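Local coordinates for hypothetical protein TTHA1606 (Thermus thermophilus, PDB 2YYB), which is of unknown function but belongs to the GTP cyclohydrolase I type 2/NIF3 family and probably binds two divalent metal ions, at residues F195-T198 and F199-L203; V7-L10 and D11-R15; H78-R81 and R82-L86; P20-P23 and S24-L28. One frame throughout, in Å; residues are numbered along the deposited sequence.

Interaction 1 of 4, residues F195-T198 and F199-L203; sequences FHET and FERGL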
loop_
_atom_site.group_PDB
_atom_site.type_symbol
_atom_site.label_atom_id
_atom_site.label_comp_id
_atom_site.label_asym_id
_atom_site.label_seq_id
_atom_site.Cartn_x
_atom_site.Cartn_y
_atom_site.Cartn_z
ATOM N N PHE A 195 25.472 14.135 9.604
ATOM C CA PHE A 195 26.581 14.787 10.273
ATOM C C PHE A 195 26.500 14.731 11.808
ATOM O O PHE A 195 27.262 14.013 12.447
ATOM C CB PHE A 195 26.660 16.241 9.841
ATOM C CG PHE A 195 27.920 16.913 10.259
ATOM C CD1 PHE A 195 29.118 16.626 9.610
ATOM C CD2 PHE A 195 27.926 17.802 11.322
ATOM C CE1 PHE A 195 30.307 17.219 10.015
ATOM C CE2 PHE A 195 29.107 18.399 11.735
ATOM C CZ PHE A 195 30.301 18.106 11.078
ATOM N N HIS A 196 25.580 15.485 12.397
ATOM C CA HIS A 196 25.458 15.528 13.849
ATOM C C HIS A 196 25.285 14.186 14.526
ATOM O O HIS A 196 25.857 13.945 15.590
ATOM C CB HIS A 196 24.337 16.489 14.250
ATOM C CG HIS A 196 24.636 17.912 13.894
ATOM N ND1 HIS A 196 25.599 18.651 14.549
ATOM C CD2 HIS A 196 24.180 18.697 12.887
ATOM C CE1 HIS A 196 25.725 19.826 13.958
ATOM N NE2 HIS A 196 24.875 19.879 12.947
ATOM N N GLU A 197 24.515 13.300 13.913
ATOM C CA GLU A 197 24.318 11.998 14.518
ATOM C C GLU A 197 25.679 11.278 14.636
ATOM O O GLU A 197 26.009 10.712 15.684
ATOM C CB GLU A 197 23.344 11.170 13.689
ATOM C CG GLU A 197 22.934 9.906 14.389
ATOM C CD GLU A 197 22.374 8.854 13.449
ATOM O OE1 GLU A 197 22.224 7.689 13.893
ATOM O OE2 GLU A 197 22.087 9.195 12.279
ATOM N N THR A 198 26.467 11.317 13.564
ATOM C CA THR A 198 27.779 10.693 13.561
ATOM C C THR A 198 28.673 11.102 14.756
ATOM O O THR A 198 29.309 10.255 15.376
ATOM C CB THR A 198 28.524 11.012 12.257
ATOM O OG1 THR A 198 27.935 10.277 11.194
ATOM C CG2 THR A 198 29.977 10.634 12.351
ATOM N N PHE A 199 28.739 12.385 15.074
ATOM C CA PHE A 199 29.570 12.793 16.190
ATOM C C PHE A 199 28.925 12.518 17.549
ATOM O O PHE A 199 29.553 11.933 18.436
ATOM C CB PHE A 199 29.946 14.264 16.064
ATOM C CG PHE A 199 30.855 14.542 14.899
ATOM C CD1 PHE A 199 30.329 14.819 13.631
ATOM C CD2 PHE A 199 32.239 14.452 15.045
ATOM C CE1 PHE A 199 31.163 14.995 12.532
ATOM C CE2 PHE A 199 33.079 14.629 13.943
ATOM C CZ PHE A 199 32.538 14.897 12.689
ATOM N N GLU A 200 27.668 12.911 17.698
ATOM C CA GLU A 200 26.958 12.711 18.938
ATOM C C GLU A 200 26.989 11.276 19.385
ATOM O O GLU A 200 26.957 10.996 20.577
ATOM C CB GLU A 200 25.524 13.177 18.796
ATOM C CG GLU A 200 25.424 14.659 18.728
ATOM C CD GLU A 200 24.007 15.114 18.645
ATOM O OE1 GLU A 200 23.153 14.478 19.301
ATOM O OE2 GLU A 200 23.742 16.105 17.937
ATOM N N ARG A 201 27.061 10.362 18.435
ATOM C CA ARG A 201 27.099 8.958 18.780
ATOM C C ARG A 201 28.540 8.406 18.791
ATOM O O ARG A 201 28.753 7.189 18.822
ATOM C CB ARG A 201 26.216 8.164 17.813
ATOM C CG ARG A 201 26.069 6.713 18.220
ATOM C CD ARG A 201 24.798 6.105 17.693
ATOM N NE ARG A 201 24.831 5.991 16.249
ATOM C CZ ARG A 201 23.743 5.927 15.496
ATOM N NH1 ARG A 201 22.524 5.967 16.057
ATOM N NH2 ARG A 201 23.872 5.829 14.179
ATOM N N GLY A 202 29.520 9.310 18.782
ATOM C CA GLY A 202 30.919 8.919 18.794
ATOM C C GLY A 202 31.310 7.877 17.765
ATOM O O GLY A 202 32.007 6.910 18.075
ATOM N N LEU A 203 30.866 8.074 16.531
ATOM C CA LEU A 203 31.169 7.159 15.444
ATOM C C LEU A 203 32.353 7.676 14.638
ATOM O O LEU A 203 32.560 8.879 14.504
ATOM C CB LEU A 203 29.961 7.043 14.519
ATOM C CG LEU A 203 29.170 5.743 14.415
ATOM C CD1 LEU A 203 28.869 5.180 15.779
ATOM C CD2 LEU A 203 27.879 6.021 13.670
HETATM O O HOH W 1 25.456 17.857 17.588
#
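Phe-199 lays the CE1 corner of its ring over one face of Phe-195, toward the rim, with CE1 of each ring 3.5 Å from the other. The planes meet obliquely, at 52°, and His-156 meets both rings. Phe-195 reaches this place because its CG stands anti to the backbone N (chi1 -168°). Glu-197 and Arg-201, four residues apart, run side by side, with Glu-197 CG over one face of the guanidinium. The two form a salt bridge, although OE1 of Glu-197 sits too close to a neighbour for its place to be trusted. Replacing Arg-201 by a methionine would probably take from Glu-197 its positive mate within this turn. The helix, the crossover of the beta-alpha-beta unit 184-187, 195-200, 204-207, ends in a Schellman motif: Leu-203 N reaches Thr-198 O at 2.9 Å, and the N-H of Gly-202, with positive phi, donates to Phe-199 O at 2.6 Å. On the side facing the second subunit, a water spans His-196 ND1 (3.1 Å) and Glu-200 OE2. That carboxylate oxygen also accepts a hydrogen bond from the backbone N of Glu-47 of the second subunit.

Interaction 2 of 4, residues V7-L10 and D11-R15; sequences VRYL and DAYLR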
loop_
_atom_site.group_PDB
_atom_site.type_symbol
_atom_site.label_atom_id
_atom_site.label_comp_id
_atom_site.label_asym_id
_atom_site.label_seq_id
_atom_site.Cartn_x
_atom_site.Cartn_y
_atom_site.Cartn_z
ATOM N N VAL A 7 25.684 -15.187 -19.498
ATOM C CA VAL A 7 24.623 -14.603 -18.698
ATOM C C VAL A 7 24.108 -15.609 -17.652
ATOM O O VAL A 7 23.871 -15.244 -16.496
ATOM C CB VAL A 7 23.454 -14.101 -19.582
ATOM C CG1 VAL A 7 22.310 -13.634 -18.714
ATOM C CG2 VAL A 7 23.923 -12.949 -20.460
ATOM N N ARG A 8 23.958 -16.868 -18.053
ATOM C CA ARG A 8 23.493 -17.912 -17.146
ATOM C C ARG A 8 24.477 -18.080 -15.993
ATOM O O ARG A 8 24.081 -18.105 -14.822
ATOM C CB ARG A 8 23.366 -19.237 -17.893
ATOM C CG ARG A 8 22.016 -19.918 -17.783
ATOM C CD ARG A 8 21.564 -20.376 -19.155
ATOM N NE ARG A 8 22.674 -20.941 -19.921
ATOM C CZ ARG A 8 22.683 -21.064 -21.247
ATOM N NH1 ARG A 8 21.632 -20.664 -21.958
ATOM N NH2 ARG A 8 23.748 -21.569 -21.868
ATOM N N TYR A 9 25.761 -18.186 -16.324
ATOM C CA TYR A 9 26.779 -18.339 -15.299
ATOM C C TYR A 9 26.719 -17.176 -14.318
ATOM O O TYR A 9 26.592 -17.389 -13.110
ATOM C CB TYR A 9 28.170 -18.389 -15.911
ATOM C CG TYR A 9 29.271 -18.445 -14.869
ATOM C CD1 TYR A 9 29.502 -19.615 -14.121
ATOM C CD2 TYR A 9 30.101 -17.342 -14.641
ATOM C CE1 TYR A 9 30.545 -19.684 -13.174
ATOM C CE2 TYR A 9 31.137 -17.404 -13.700
ATOM C CZ TYR A 9 31.353 -18.577 -12.975
ATOM O OH TYR A 9 32.384 -18.635 -12.067
ATOM N N LEU A 10 26.804 -15.949 -14.834
ATOM C CA LEU A 10 26.768 -14.764 -13.981
ATOM C C LEU A 10 25.553 -14.701 -13.067
ATOM O O LEU A 10 25.685 -14.410 -11.880
ATOM C CB LEU A 10 26.857 -13.502 -14.828
ATOM C CG LEU A 10 28.248 -13.358 -15.450
ATOM C CD1 LEU A 10 28.315 -12.106 -16.320
ATOM C CD2 LEU A 10 29.275 -13.294 -14.332
ATOM N N ASP A 11 24.373 -14.979 -13.602
ATOM C CA ASP A 11 23.181 -14.951 -12.772
ATOM C C ASP A 11 23.356 -15.982 -11.653
ATOM O O ASP A 11 22.918 -15.779 -10.514
ATOM C CB ASP A 11 21.946 -15.287 -13.604
ATOM C CG ASP A 11 21.637 -14.225 -14.653
ATOM O OD1 ASP A 11 20.852 -14.521 -15.570
ATOM O OD2 ASP A 11 22.163 -13.093 -14.561
ATOM N N ALA A 12 24.018 -17.083 -11.982
ATOM C CA ALA A 12 24.243 -18.149 -11.016
ATOM C C ALA A 12 25.268 -17.746 -9.969
ATOM O O ALA A 12 24.991 -17.780 -8.766
ATOM C CB ALA A 12 24.711 -19.400 -11.731
ATOM N N TYR A 13 26.447 -17.360 -10.448
ATOM C CA TYR A 13 27.563 -16.965 -9.606
ATOM C C TYR A 13 27.231 -15.849 -8.646
ATOM O O TYR A 13 27.680 -15.864 -7.504
ATOM C CB TYR A 13 28.745 -16.545 -10.481
ATOM C CG TYR A 13 29.997 -16.182 -9.718
ATOM C CD1 TYR A 13 30.696 -17.137 -8.974
ATOM C CD2 TYR A 13 30.494 -14.887 -9.753
ATOM C CE1 TYR A 13 31.866 -16.802 -8.285
ATOM C CE2 TYR A 13 31.655 -14.536 -9.074
ATOM C CZ TYR A 13 32.341 -15.492 -8.341
ATOM O OH TYR A 13 33.503 -15.127 -7.683
ATOM N N LEU A 14 26.460 -14.871 -9.110
ATOM C CA LEU A 14 26.080 -13.733 -8.284
ATOM C C LEU A 14 24.761 -14.042 -7.597
ATOM O O LEU A 14 24.328 -13.312 -6.711
ATOM C CB LEU A 14 25.944 -12.486 -9.160
ATOM C CG LEU A 14 27.186 -12.155 -9.997
ATOM C CD1 LEU A 14 26.855 -11.088 -11.023
ATOM C CD2 LEU A 14 28.311 -11.689 -9.090
ATOM N N ARG A 15 24.147 -15.153 -8.001
ATOM C CA ARG A 15 22.858 -15.585 -7.472
ATOM C C ARG A 15 21.949 -14.386 -7.231
ATOM O O ARG A 15 21.567 -14.080 -6.111
ATOM C CB ARG A 15 23.037 -16.422 -6.193
ATOM C CG ARG A 15 24.029 -15.887 -5.186
ATOM C CD ARG A 15 24.524 -17.002 -4.273
ATOM N NE ARG A 15 25.822 -16.662 -3.696
ATOM C CZ ARG A 15 26.703 -17.546 -3.230
ATOM N NH1 ARG A 15 26.434 -18.851 -3.261
ATOM N NH2 ARG A 15 27.871 -17.126 -2.750
#
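The Tyr-9 ring carries CB of Tyr-13 over one face, 4.3 Å from its centroid and 18° off the ring normal, a CH-pi contact, while Phe-229 meets it edge-to-face. Tyr-13 in turn stacks on His-224 and also meets the ring of His-103. The two tyrosine planes lie only 9° apart, yet with centroids 5.6 Å apart they are slid past each other and barely overlap, so the contact rests on CB and on the Tyr-9 hydroxyl, whose OH lies 3.8 Å from Tyr-13 CD1. Both rings leave the helix with CG anti to the backbone N (chi1 176° for Tyr-9), which explains why they point the same way one turn apart; the Tyr-9 hydroxyl is hydrogen-bonded to His-224 NE2. Tyr-13 N closes that turn on Tyr-9 O at 2.7 Å. Helix 3-13 ends in a Schellman motif with Arg-15, at positive phi, as its C-prime residue: Arg-15 N reaches Ala-12 O at 2.9 Å, and Ile-16 N reaches Asp-11 O. On another side of the helix Asp-11 lies alongside Val-7, its OD1 3.6 Å from CG1, and its OD2 is hydrogen-bonded to Tyr-94 OH on strand 92-95. With a leucine in place of Asp-11, that tyrosine hydroxyl would probably be left without its carboxylate partner. Leu-10 packs against Leu-221 and Leu-225 of helix 216-229.

Interaction 3 of 4, residues H78-R81 and R82-L86; sequences HHKR and RLETL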
loop_
_atom_site.group_PDB
_atom_site.type_symbol
_atom_site.label_atom_id
_atom_site.label_comp_id
_atom_site.label_asym_id
_atom_site.label_seq_id
_atom_site.Cartn_x
_atom_site.Cartn_y
_atom_site.Cartn_z
ATOM N N HIS A 78 18.763 11.447 -24.271
ATOM C CA HIS A 78 19.972 10.748 -23.895
ATOM C C HIS A 78 19.760 9.243 -23.713
ATOM O O HIS A 78 20.709 8.473 -23.801
ATOM C CB HIS A 78 20.599 11.379 -22.646
ATOM C CG HIS A 78 19.938 10.990 -21.364
ATOM N ND1 HIS A 78 18.749 11.543 -20.942
ATOM C CD2 HIS A 78 20.330 10.138 -20.385
ATOM C CE1 HIS A 78 18.442 11.053 -19.753
ATOM N NE2 HIS A 78 19.384 10.199 -19.391
ATOM N N HIS A 79 18.521 8.819 -23.476
ATOM C CA HIS A 79 18.248 7.390 -23.333
ATOM C C HIS A 79 18.367 6.708 -24.698
ATOM O O HIS A 79 18.824 5.567 -24.813
ATOM C CB HIS A 79 16.848 7.159 -22.795
ATOM C CG HIS A 79 16.626 7.744 -21.445
ATOM N ND1 HIS A 79 15.671 8.706 -21.202
ATOM C CD2 HIS A 79 17.237 7.508 -20.262
ATOM C CE1 HIS A 79 15.702 9.036 -19.924
ATOM N NE2 HIS A 79 16.644 8.325 -19.332
ATOM N N LYS A 80 17.945 7.423 -25.735
ATOM C CA LYS A 80 18.024 6.874 -27.053
ATOM C C LYS A 80 19.467 6.787 -27.498
ATOM O O LYS A 80 19.887 5.745 -28.015
ATOM C CB LYS A 80 17.264 7.718 -28.047
ATOM C CG LYS A 80 17.160 7.021 -29.366
ATOM C CD LYS A 80 17.100 7.997 -30.478
ATOM C CE LYS A 80 17.057 7.301 -31.812
ATOM N NZ LYS A 80 17.263 8.340 -32.821
ATOM N N ARG A 81 20.226 7.866 -27.304
ATOM C CA ARG A 81 21.630 7.870 -27.725
ATOM C C ARG A 81 22.423 6.740 -27.092
ATOM O O ARG A 81 23.274 6.130 -27.754
ATOM C CB ARG A 81 22.305 9.217 -27.435
ATOM C CG ARG A 81 21.822 10.344 -28.361
ATOM C CD ARG A 81 22.694 11.577 -28.282
ATOM N NE ARG A 81 22.674 12.151 -26.946
ATOM C CZ ARG A 81 21.665 12.863 -26.459
ATOM N NH1 ARG A 81 20.589 13.101 -27.212
ATOM N NH2 ARG A 81 21.720 13.321 -25.211
ATOM N N ARG A 82 22.131 6.434 -25.830
ATOM C CA ARG A 82 22.837 5.356 -25.157
ATOM C C ARG A 82 22.630 4.019 -25.881
ATOM O O ARG A 82 23.597 3.270 -26.138
ATOM C CB ARG A 82 22.375 5.242 -23.706
ATOM C CG ARG A 82 22.888 6.334 -22.802
ATOM C CD ARG A 82 22.169 6.275 -21.484
ATOM N NE ARG A 82 22.735 7.213 -20.523
ATOM C CZ ARG A 82 22.464 7.208 -19.218
ATOM N NH1 ARG A 82 21.633 6.310 -18.717
ATOM N NH2 ARG A 82 23.025 8.105 -18.418
ATOM N N LEU A 83 21.371 3.730 -26.208
ATOM C CA LEU A 83 21.030 2.502 -26.897
ATOM C C LEU A 83 21.615 2.428 -28.308
ATOM O O LEU A 83 22.028 1.359 -28.755
ATOM C CB LEU A 83 19.511 2.339 -26.957
ATOM C CG LEU A 83 18.825 2.254 -25.608
ATOM C CD1 LEU A 83 17.357 1.948 -25.825
ATOM C CD2 LEU A 83 19.487 1.172 -24.763
ATOM N N GLU A 84 21.646 3.551 -29.017
ATOM C CA GLU A 84 22.206 3.558 -30.363
ATOM C C GLU A 84 23.656 3.091 -30.300
ATOM O O GLU A 84 24.106 2.322 -31.154
ATOM C CB GLU A 84 22.130 4.962 -30.985
ATOM C CG GLU A 84 20.735 5.376 -31.369
ATOM C CD GLU A 84 20.662 6.769 -31.967
ATOM O OE1 GLU A 84 21.050 7.744 -31.272
ATOM O OE2 GLU A 84 20.208 6.894 -33.133
ATOM N N THR A 85 24.375 3.567 -29.286
ATOM C CA THR A 85 25.771 3.225 -29.064
ATOM C C THR A 85 25.920 1.740 -28.744
ATOM O O THR A 85 26.728 1.044 -29.352
ATOM C CB THR A 85 26.328 4.047 -27.912
ATOM O OG1 THR A 85 26.139 5.425 -28.206
ATOM C CG2 THR A 85 27.791 3.794 -27.709
ATOM N N LEU A 86 25.156 1.231 -27.792
ATOM C CA LEU A 86 25.288 -0.192 -27.524
ATOM C C LEU A 86 24.963 -0.956 -28.813
ATOM O O LEU A 86 25.729 -1.820 -29.225
ATOM C CB LEU A 86 24.364 -0.646 -26.388
ATOM C CG LEU A 86 24.563 -0.015 -25.005
ATOM C CD1 LEU A 86 23.571 -0.641 -24.048
ATOM C CD2 LEU A 86 25.979 -0.221 -24.493
HETATM O O HOH W 2 19.523 10.459 -31.900
#
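The carbonyl O of Arg-81 is approached twice by Thr-85: its backbone N donates at 3.2 Å, and its OG1 lies 3.0 Å away. The hydroxyl proton need not go to that carbonyl, because OG1 is also hydrogen-bonded to Glu-47 OE1 on helix 47-55. Lys-80 and Glu-84 form an i to i+4 salt bridge, NZ to OE2 at 3.3 Å, weak as a hydrogen bond. A water completes a second path between them, accepting from Lys-80 NZ and donating to Glu-84 OE1. The lysine chain, extended beyond CG, brings CE within 3.4 Å of the same OE2, so the two side chains cross with both methylene and ammonium groups beside the carboxylate. In the backbone of the same turn, Glu-84 N donates to Lys-80 O at 3.0 Å. His-78 and Arg-82 lie alongside each other on another side of the helix. The edge of the imidazole, at CD2, faces the flat side of the guanidinium, 3.8 Å from CZ, with the two planes 90° apart. His-78 has CG between the backbone N and the carbonyl carbon (chi1 79°), which turns its ring toward Arg-82. The arginine chain, extended from CG to NE, passes onward to a salt bridge from NE to Glu-200 OE1 of the second subunit. On helix 77-88, the crossover between strands 60-63 and 92-95, two positive charges are therefore paired differently: Lys-80 within one turn, and the largely buried Arg-82 across the subunit boundary, where Glu-200 would probably offset its charge.

Interaction 4 of 4, residues P20-P23 and S24-L28; sequences PQDP and SLNGL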
loop_
_atom_site.group_PDB
_atom_site.type_symbol
_atom_site.label_atom_id
_atom_site.label_comp_id
_atom_site.label_asym_id
_atom_site.label_seq_id
_atom_site.Cartn_x
_atom_site.Cartn_y
_atom_site.Cartn_z
ATOM N N PRO A 20 15.724 -10.037 -4.543
ATOM C CA PRO A 20 14.453 -9.686 -5.201
ATOM C C PRO A 20 13.901 -8.296 -4.900
ATOM O O PRO A 20 12.955 -7.851 -5.545
ATOM C CB PRO A 20 13.507 -10.777 -4.715
ATOM C CG PRO A 20 13.970 -10.965 -3.288
ATOM C CD PRO A 20 15.486 -11.011 -3.456
ATOM N N GLN A 21 14.489 -7.617 -3.923
ATOM C CA GLN A 21 14.037 -6.283 -3.535
ATOM C C GLN A 21 14.979 -5.167 -4.019
ATOM O O GLN A 21 15.008 -4.063 -3.454
ATOM C CB GLN A 21 13.880 -6.217 -2.008
ATOM C CG GLN A 21 15.187 -6.158 -1.201
ATOM C CD GLN A 21 16.173 -7.269 -1.540
ATOM O OE1 GLN A 21 15.785 -8.399 -1.851
ATOM N NE2 GLN A 21 17.463 -6.953 -1.458
ATOM N N ASP A 22 15.755 -5.468 -5.058
ATOM C CA ASP A 22 16.682 -4.496 -5.623
ATOM C C ASP A 22 15.910 -3.791 -6.732
ATOM O O ASP A 22 15.441 -4.443 -7.670
ATOM C CB ASP A 22 17.912 -5.214 -6.192
ATOM C CG ASP A 22 19.065 -4.267 -6.489
ATOM O OD1 ASP A 22 20.194 -4.759 -6.721
ATOM O OD2 ASP A 22 18.846 -3.037 -6.490
ATOM N N PRO A 23 15.743 -2.453 -6.631
ATOM C CA PRO A 23 15.002 -1.732 -7.674
ATOM C C PRO A 23 15.611 -1.921 -9.064
ATOM O O PRO A 23 14.887 -2.078 -10.043
ATOM C CB PRO A 23 15.049 -0.276 -7.193
ATOM C CG PRO A 23 16.351 -0.208 -6.453
ATOM C CD PRO A 23 16.335 -1.504 -5.668
ATOM N N SER A 24 16.939 -1.929 -9.141
ATOM C CA SER A 24 17.621 -2.095 -10.421
ATOM C C SER A 24 17.364 -3.480 -11.006
ATOM O O SER A 24 17.265 -4.463 -10.277
ATOM C CB SER A 24 19.124 -1.893 -10.264
ATOM O OG SER A 24 19.741 -3.112 -9.905
ATOM N N LEU A 25 17.252 -3.543 -12.324
ATOM C CA LEU A 25 17.001 -4.803 -13.008
ATOM C C LEU A 25 18.341 -5.527 -13.158
ATOM O O LEU A 25 19.108 -5.233 -14.073
ATOM C CB LEU A 25 16.388 -4.526 -14.388
ATOM C CG LEU A 25 15.616 -5.640 -15.091
ATOM C CD1 LEU A 25 15.659 -6.908 -14.260
ATOM C CD2 LEU A 25 14.173 -5.188 -15.303
ATOM N N ASN A 26 18.625 -6.462 -12.259
ATOM C CA ASN A 26 19.887 -7.185 -12.306
ATOM C C ASN A 26 19.907 -8.246 -13.403
ATOM O O ASN A 26 18.897 -8.914 -13.659
ATOM C CB ASN A 26 20.180 -7.804 -10.935
ATOM C CG ASN A 26 20.504 -6.744 -9.868
ATOM O OD1 ASN A 26 20.234 -6.942 -8.681
ATOM N ND2 ASN A 26 21.089 -5.620 -10.292
ATOM N N GLY A 27 21.061 -8.386 -14.058
ATOM C CA GLY A 27 21.214 -9.352 -15.138
ATOM C C GLY A 27 21.472 -8.660 -16.464
ATOM O O GLY A 27 21.945 -7.532 -16.489
ATOM N N LEU A 28 21.164 -9.331 -17.567
ATOM C CA LEU A 28 21.367 -8.744 -18.885
ATOM C C LEU A 28 20.311 -7.676 -19.133
ATOM O O LEU A 28 19.135 -7.989 -19.266
ATOM C CB LEU A 28 21.271 -9.817 -19.981
ATOM C CG LEU A 28 21.512 -9.353 -21.423
ATOM C CD1 LEU A 28 22.956 -8.924 -21.635
ATOM C CD2 LEU A 28 21.181 -10.489 -22.356
#
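The loop that leads from helix 3-13 into strand 27-30 turns at Asp-22, whose carboxylate reaches forward to Ser-24. The backbone N of Ser-24 donates to Asp-22 OD2 at 3.4 Å, a weak bond with an N-H...O angle of 145°. Asp-22 holds CG anti to its own N (chi1 -166°), the rotation that brings the carboxylate across Pro-23 to this N-H. Close by, Ser-24 OG lies 3.5 Å from OD2 of the same aspartate. The stronger ties of this buried carboxylate run to the loop after strand 92-95 and the start of helix 98-102: OD2 is hydrogen-bonded to His-97 ND1, and OD1 to the N of Leu-98. Together they would hold the rotation of the group, with both oxygens engaged. The side chains of Asp-22 and Asn-26 cross at about a right angle, and that of Asn-26 also touches Pro-99. The side chain of Asp-22 is about 7 Å from that of Asp-101, a predicted metal ligand, so the turn borders the probable metal site. A carboxylate accepting the N-H two residues on is the mark of an Asx turn, here in a weak form.

Interactions 2 and 4 adjoin, their centres 13 Å apart: Asp-11 OD2 packs 3.9 Å from Gly-27 CA, and Val-7 CG2 lies 4.1 Å from Leu-28 CB, joining helix 3-13 to the strand that follows it. Three contacts flank the predicted metal site without entering it: Leu-14 of interaction 2 lies about 9 Å from His-64, Ser-24 of interaction 4 about 7 Å from His-65, and Arg-82 of interaction 3 about 9 Å from His-65, measured between side chains. Interactions 1 and 3, their centres 43 Å apart within one chain, meet between subunits through the Glu-200 to Arg-82 salt bridge, whereas interactions 3 and 4 both touch the third subunit.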